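Local coordinates for D-3-phosphoglycerate dehydrogenase-related protein (Vibrio cholerae, PDB 4S1V) that probably catalyses the NAD-dependent interconversion of a D-2-hydroxyacid, such as 3-phosphoglycerate, and its 2-keto acid, at residues G101-P106 with G159-Q164; A107-S112 with P287-V292. All blocks are in the same frame, centred on the assembly; numbering follows the deposited sequence.

Interaction 1. Residues G101-P106 with G159-Q164; sequences GSPVAP and GQRIAQ
Arg161 reaches from helix 157-168 to the first part of helix 104-119 and lays its guanidinium against Val104. The methyl CG2 of Val104 sits over one face of that flat group, off-centre toward its rim, with CG2 3.5 Å from Arg161 NH1 and 3.7 Å from Arg161 CZ. Pro103 adds a looser touch, its CG 3.9 Å from Arg161 NE and at a slant to the guanidinium. No hydrogen bond joins the two segments; the contact is made by van der Waals packing on the guanidinium. An extended run from CG to NE carries the guanidinium over to the Val104 side; the nearest CA atoms of the two segments, those of Val104 and Arg161, are 7.9 Å apart. On Val104, CG1 lies anti to the backbone N (chi1 -179°), leaving CG2 beside that nitrogen as the branch that meets the guanidinium. Just upstream, Ser102 OG accepts a weak capping bond from Val104 N at the turn into the helix. Ile162, the next residue after Arg161, packs on Ala107, Cys110 and Trp111 of helix 104-119 and on Leu150 of strand 150-153, so the partly exposed arginine contact borders the packing of helix 157-168 between that helix and the seven-stranded parallel sheet.

Interaction 2. Residues A107-S112 with P287-V292; sequences AELCWS and PHLGYV
Leu109 of helix 104-119 presses its branched end against the backbone of Gly290 and the CB of Leu289, in the loop that follows strand 283-285. This is the tight part of the contact: CG of Leu109 lies 3.7 Å from Gly290 N, and its CD1 is equally near that nitrogen. At Gly290 it is backbone that meets the leucine, and the CA atoms of Leu109 and Gly290 lie 5.4 Å apart. The second methyl, CD2, takes the other partner, meeting CB of Leu289 at 3.8 Å. With CG set anti to the backbone N (chi1 -174°), the leucine fork spans both loop residues, and the two leucine side chains run at about a right angle to each other. The loop bends here through a type I turn from Leu289 to Val292, closed by a bond of 2.7 Å from Val292 N to Leu289 O.

Away from this apolar patch the two segments separate, and several of their polar groups are bonded outside the two segments. No solvent-open side is evident, since every residue of both segments is buried in the assembly. Asp263 accepts from the N atoms of Leu289 and Gly290, fixing the loop, while His288 ND1 is bonded to Glu268 OE1. The second subunit takes up other groups: the Glu108 carboxylate bonds Leu145 N and Ser146 N of that subunit, and Gly290 O accepts a hydrogen bond from NH2 of Arg119 of the second subunit. The contact thus fastens helix 104-119 to the link between strand 283-285, at one edge of the seven-stranded parallel sheet of this Rossmann-type domain, and helix 294-312.

How the interactions relate
Both interactions draw on helix 104-119, and they show how one helix can be held differently along its length. Interaction 1, near the helix start, is a surface contact made by an arginine whose guanidinium has a valine methyl over one face and a proline at a slant; interaction 2, five residues further on, is buried and rests on a leucine against a turn. Neither has a hydrogen bond between its segments. The two touch directly: Arg161 CB is 3.7 Å from Ala107 CB, and Ala105 CB packs on Gly290 O at 3.5 Å. Helix 104-119 thus contacts helix 157-168 in one and loop 287-292 in the other, with the second subunit reaching both contacts.

Interaction 1. Residues G101-P106 with G159-Q164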
loop_
_atom_site.group_PDB
_atom_site.type_symbol
_atom_site.label_atom_id
_atom_site.label_comp_id
_atom_site.label_asym_id
_atom_site.label_seq_id
_atom_site.Cartn_x
_atom_site.Cartn_y
_atom_site.Cartn_z
ATOM N N GLY C 101 6.310 38.575 -15.486
ATOM C CA GLY C 101 5.682 37.348 -14.993
ATOM C C GLY C 101 4.509 37.622 -14.077
ATOM O O GLY C 101 4.408 38.703 -13.490
ATOM N N SER C 102 3.629 36.634 -13.950
ATOM C CA SER C 102 2.408 36.768 -13.178
ATOM C C SER C 102 2.474 35.953 -11.888
ATOM O O SER C 102 2.987 34.834 -11.903
ATOM C CB SER C 102 1.214 36.319 -14.015
ATOM O OG SER C 102 0.039 36.286 -13.223
ATOM N N PRO C 103 1.958 36.515 -10.768
ATOM C CA PRO C 103 1.916 35.810 -9.473
ATOM C C PRO C 103 0.715 34.877 -9.300
ATOM O O PRO C 103 0.676 34.109 -8.337
ATOM C CB PRO C 103 1.804 36.957 -8.456
ATOM C CG PRO C 103 1.103 38.038 -9.198
ATOM C CD PRO C 103 1.486 37.910 -10.650
ATOM N N VAL C 104 -0.249 34.943 -10.217
ATOM C CA VAL C 104 -1.513 34.215 -10.075
ATOM C C VAL C 104 -1.379 32.685 -10.112
ATOM O O VAL C 104 -1.785 32.015 -9.164
ATOM C CB VAL C 104 -2.600 34.722 -11.066
ATOM C CG1 VAL C 104 -3.907 33.966 -10.863
ATOM C CG2 VAL C 104 -2.838 36.216 -10.874
ATOM N N ALA C 105 -0.818 32.132 -11.188
ATOM C CA ALA C 105 -0.627 30.668 -11.273
ATOM C C ALA C 105 0.153 30.058 -10.103
ATOM O O ALA C 105 -0.260 29.025 -9.581
ATOM C CB ALA C 105 -0.028 30.254 -12.604
ATOM N N PRO C 106 1.284 30.680 -9.699
ATOM C CA PRO C 106 1.994 30.199 -8.510
ATOM C C PRO C 106 1.134 30.208 -7.250
ATOM O O PRO C 106 1.154 29.248 -6.499
ATOM C CB PRO C 106 3.169 31.173 -8.354
ATOM C CG PRO C 106 3.140 32.082 -9.533
ATOM C CD PRO C 106 2.107 31.608 -10.497
ATOM N N GLY C 159 2.437 35.849 -1.574
ATOM C CA GLY C 159 2.006 35.747 -0.173
ATOM C C GLY C 159 0.626 36.330 0.103
ATOM O O GLY C 159 -0.202 35.686 0.761
ATOM N N GLN C 160 0.368 37.535 -0.412
ATOM C CA GLN C 160 -0.914 38.221 -0.193
ATOM C C GLN C 160 -2.103 37.439 -0.734
ATOM O O GLN C 160 -3.179 37.427 -0.126
ATOM C CB GLN C 160 -0.904 39.612 -0.824
ATOM C CG GLN C 160 -0.261 40.677 0.043
ATOM C CD GLN C 160 -0.064 41.988 -0.691
ATOM O OE1 GLN C 160 -1.025 42.595 -1.169
ATOM N NE2 GLN C 160 1.185 42.440 -0.772
ATOM N N ARG C 161 -1.902 36.795 -1.879
ATOM C CA ARG C 161 -2.926 35.959 -2.480
ATOM C C ARG C 161 -3.220 34.718 -1.650
ATOM O O ARG C 161 -4.379 34.325 -1.524
ATOM C CB ARG C 161 -2.548 35.591 -3.913
ATOM C CG ARG C 161 -2.704 36.773 -4.854
ATOM C CD ARG C 161 -2.244 36.495 -6.266
ATOM N NE ARG C 161 -2.121 37.764 -6.986
ATOM C CZ ARG C 161 -3.060 38.292 -7.766
ATOM N NH1 ARG C 161 -4.208 37.666 -7.978
ATOM N NH2 ARG C 161 -2.834 39.453 -8.353
ATOM N N ILE C 162 -2.171 34.121 -1.083
ATOM C CA ILE C 162 -2.302 32.954 -0.201
ATOM C C ILE C 162 -3.104 33.313 1.054
ATOM O O ILE C 162 -3.960 32.541 1.494
ATOM C CB ILE C 162 -0.914 32.360 0.161
ATOM C CG1 ILE C 162 -0.124 31.969 -1.105
ATOM C CG2 ILE C 162 -1.035 31.155 1.084
ATOM C CD1 ILE C 162 -0.872 31.095 -2.090
ATOM N N ALA C 163 -2.821 34.490 1.618
ATOM C CA ALA C 163 -3.573 35.029 2.763
ATOM C C ALA C 163 -5.056 35.194 2.460
ATOM O O ALA C 163 -5.892 34.809 3.266
ATOM C CB ALA C 163 -2.979 36.352 3.216
ATOM N N GLN C 164 -5.383 35.754 1.294
ATOM C CA GLN C 164 -6.783 35.917 0.901
ATOM C C GLN C 164 -7.463 34.560 0.764
ATOM O O GLN C 164 -8.633 34.419 1.123
ATOM C CB GLN C 164 -6.904 36.703 -0.410
ATOM C CG GLN C 164 -6.610 38.186 -0.257
ATOM C CD GLN C 164 -6.410 38.900 -1.576
ATOM O OE1 GLN C 164 -6.031 38.295 -2.587
ATOM N NE2 GLN C 164 -6.657 40.210 -1.575
#

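Interaction 2. Residues A107-S112 with P287-V292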
loop_
_atom_site.group_PDB
_atom_site.type_symbol
_atom_site.label_atom_id
_atom_site.label_comp_id
_atom_site.label_asym_id
_atom_site.label_seq_id
_atom_site.Cartn_x
_atom_site.Cartn_y
_atom_site.Cartn_z
ATOM N N ALA C 107 0.379 31.282 -7.030
ATOM C CA ALA C 107 -0.483 31.364 -5.858
ATOM C C ALA C 107 -1.513 30.232 -5.862
ATOM O O ALA C 107 -1.642 29.510 -4.869
ATOM C CB ALA C 107 -1.168 32.719 -5.785
ATOM N N GLU C 108 -2.224 30.083 -6.984
ATOM C CA GLU C 108 -3.227 29.023 -7.158
ATOM C C GLU C 108 -2.627 27.616 -6.991
ATOM O O GLU C 108 -3.251 26.745 -6.377
ATOM C CB GLU C 108 -3.946 29.148 -8.519
ATOM C CG GLU C 108 -4.826 30.388 -8.672
ATOM C CD GLU C 108 -5.814 30.314 -9.840
ATOM O OE1 GLU C 108 -6.023 29.206 -10.398
ATOM O OE2 GLU C 108 -6.400 31.372 -10.196
ATOM N N LEU C 109 -1.419 27.404 -7.521
ATOM C CA LEU C 109 -0.734 26.113 -7.396
ATOM C C LEU C 109 -0.353 25.805 -5.944
ATOM O O LEU C 109 -0.557 24.684 -5.473
ATOM C CB LEU C 109 0.494 26.047 -8.324
ATOM C CG LEU C 109 1.324 24.758 -8.486
ATOM C CD1 LEU C 109 2.285 24.554 -7.314
ATOM C CD2 LEU C 109 0.461 23.519 -8.710
ATOM N N CYS C 110 0.188 26.801 -5.244
ATOM C CA CYS C 110 0.511 26.667 -3.829
ATOM C C CYS C 110 -0.730 26.211 -3.069
ATOM O O CYS C 110 -0.656 25.304 -2.245
ATOM C CB CYS C 110 1.028 27.985 -3.257
ATOM S SG CYS C 110 1.481 27.889 -1.507
ATOM N N TRP C 111 -1.876 26.821 -3.373
ATOM C CA TRP C 111 -3.109 26.454 -2.703
ATOM C C TRP C 111 -3.540 25.051 -3.013
ATOM O O TRP C 111 -4.019 24.322 -2.136
ATOM C CB TRP C 111 -4.231 27.439 -3.023
ATOM C CG TRP C 111 -5.210 27.475 -1.885
ATOM C CD1 TRP C 111 -6.531 27.032 -1.875
ATOM C CD2 TRP C 111 -4.940 27.916 -0.510
ATOM N NE1 TRP C 111 -7.091 27.193 -0.631
ATOM C CE2 TRP C 111 -6.188 27.722 0.234
ATOM C CE3 TRP C 111 -3.835 28.457 0.147
ATOM C CZ2 TRP C 111 -6.299 28.056 1.574
ATOM C CZ3 TRP C 111 -3.962 28.788 1.502
ATOM C CH2 TRP C 111 -5.166 28.593 2.194
ATOM N N SER C 112 -3.371 24.660 -4.273
ATOM C CA SER C 112 -3.681 23.308 -4.718
ATOM C C SER C 112 -2.845 22.262 -3.970
ATOM O O SER C 112 -3.341 21.179 -3.642
ATOM C CB SER C 112 -3.452 23.188 -6.225
ATOM O OG SER C 112 -3.768 21.886 -6.680
ATOM N N PRO C 287 6.579 18.831 -9.342
ATOM C CA PRO C 287 7.728 19.173 -10.188
ATOM C C PRO C 287 7.810 20.644 -10.649
ATOM O O PRO C 287 7.674 20.944 -11.839
ATOM C CB PRO C 287 7.552 18.236 -11.388
ATOM C CG PRO C 287 6.075 18.076 -11.512
ATOM C CD PRO C 287 5.518 18.150 -10.115
ATOM N N HIS C 288 8.060 21.537 -9.700
ATOM C CA HIS C 288 8.129 22.984 -9.933
ATOM C C HIS C 288 7.044 23.498 -10.839
ATOM O O HIS C 288 7.310 24.086 -11.885
ATOM C CB HIS C 288 9.523 23.421 -10.381
ATOM C CG HIS C 288 9.865 24.854 -10.004
ATOM N ND1 HIS C 288 11.126 25.274 -9.825
ATOM C CD2 HIS C 288 9.043 25.962 -9.759
ATOM C CE1 HIS C 288 11.128 26.581 -9.495
ATOM N NE2 HIS C 288 9.852 27.003 -9.456
ATOM N N LEU C 289 5.800 23.282 -10.424
ATOM C CA LEU C 289 4.632 23.643 -11.226
ATOM C C LEU C 289 4.144 25.089 -11.083
ATOM O O LEU C 289 3.425 25.573 -11.955
ATOM C CB LEU C 289 3.474 22.686 -10.926
ATOM C CG LEU C 289 3.685 21.207 -11.269
ATOM C CD1 LEU C 289 2.504 20.388 -10.763
ATOM C CD2 LEU C 289 3.867 21.028 -12.771
ATOM N N GLY C 290 4.523 25.769 -9.998
ATOM C CA GLY C 290 4.019 27.122 -9.707
ATOM C C GLY C 290 3.711 27.938 -10.957
ATOM O O GLY C 290 2.558 28.327 -11.196
ATOM N N TYR C 291 4.737 28.164 -11.773
ATOM C CA TYR C 291 4.609 29.021 -12.949
ATOM C C TYR C 291 4.220 28.277 -14.235
ATOM O O TYR C 291 4.016 28.895 -15.279
ATOM C CB TYR C 291 5.889 29.854 -13.153
ATOM C CG TYR C 291 7.153 29.066 -13.417
ATOM C CD1 TYR C 291 7.475 28.640 -14.710
ATOM C CD2 TYR C 291 8.045 28.776 -12.391
ATOM C CE1 TYR C 291 8.626 27.919 -14.969
ATOM C CE2 TYR C 291 9.214 28.066 -12.642
ATOM C CZ TYR C 291 9.493 27.643 -13.937
ATOM O OH TYR C 291 10.643 26.944 -14.212
ATOM N N VAL C 292 4.105 26.957 -14.146
ATOM C CA VAL C 292 3.868 26.111 -15.316
ATOM C C VAL C 292 2.360 26.005 -15.544
ATOM O O VAL C 292 1.688 25.173 -14.942
ATOM C CB VAL C 292 4.517 24.721 -15.132
ATOM C CG1 VAL C 292 4.369 23.871 -16.393
ATOM C CG2 VAL C 292 5.992 24.882 -14.775
#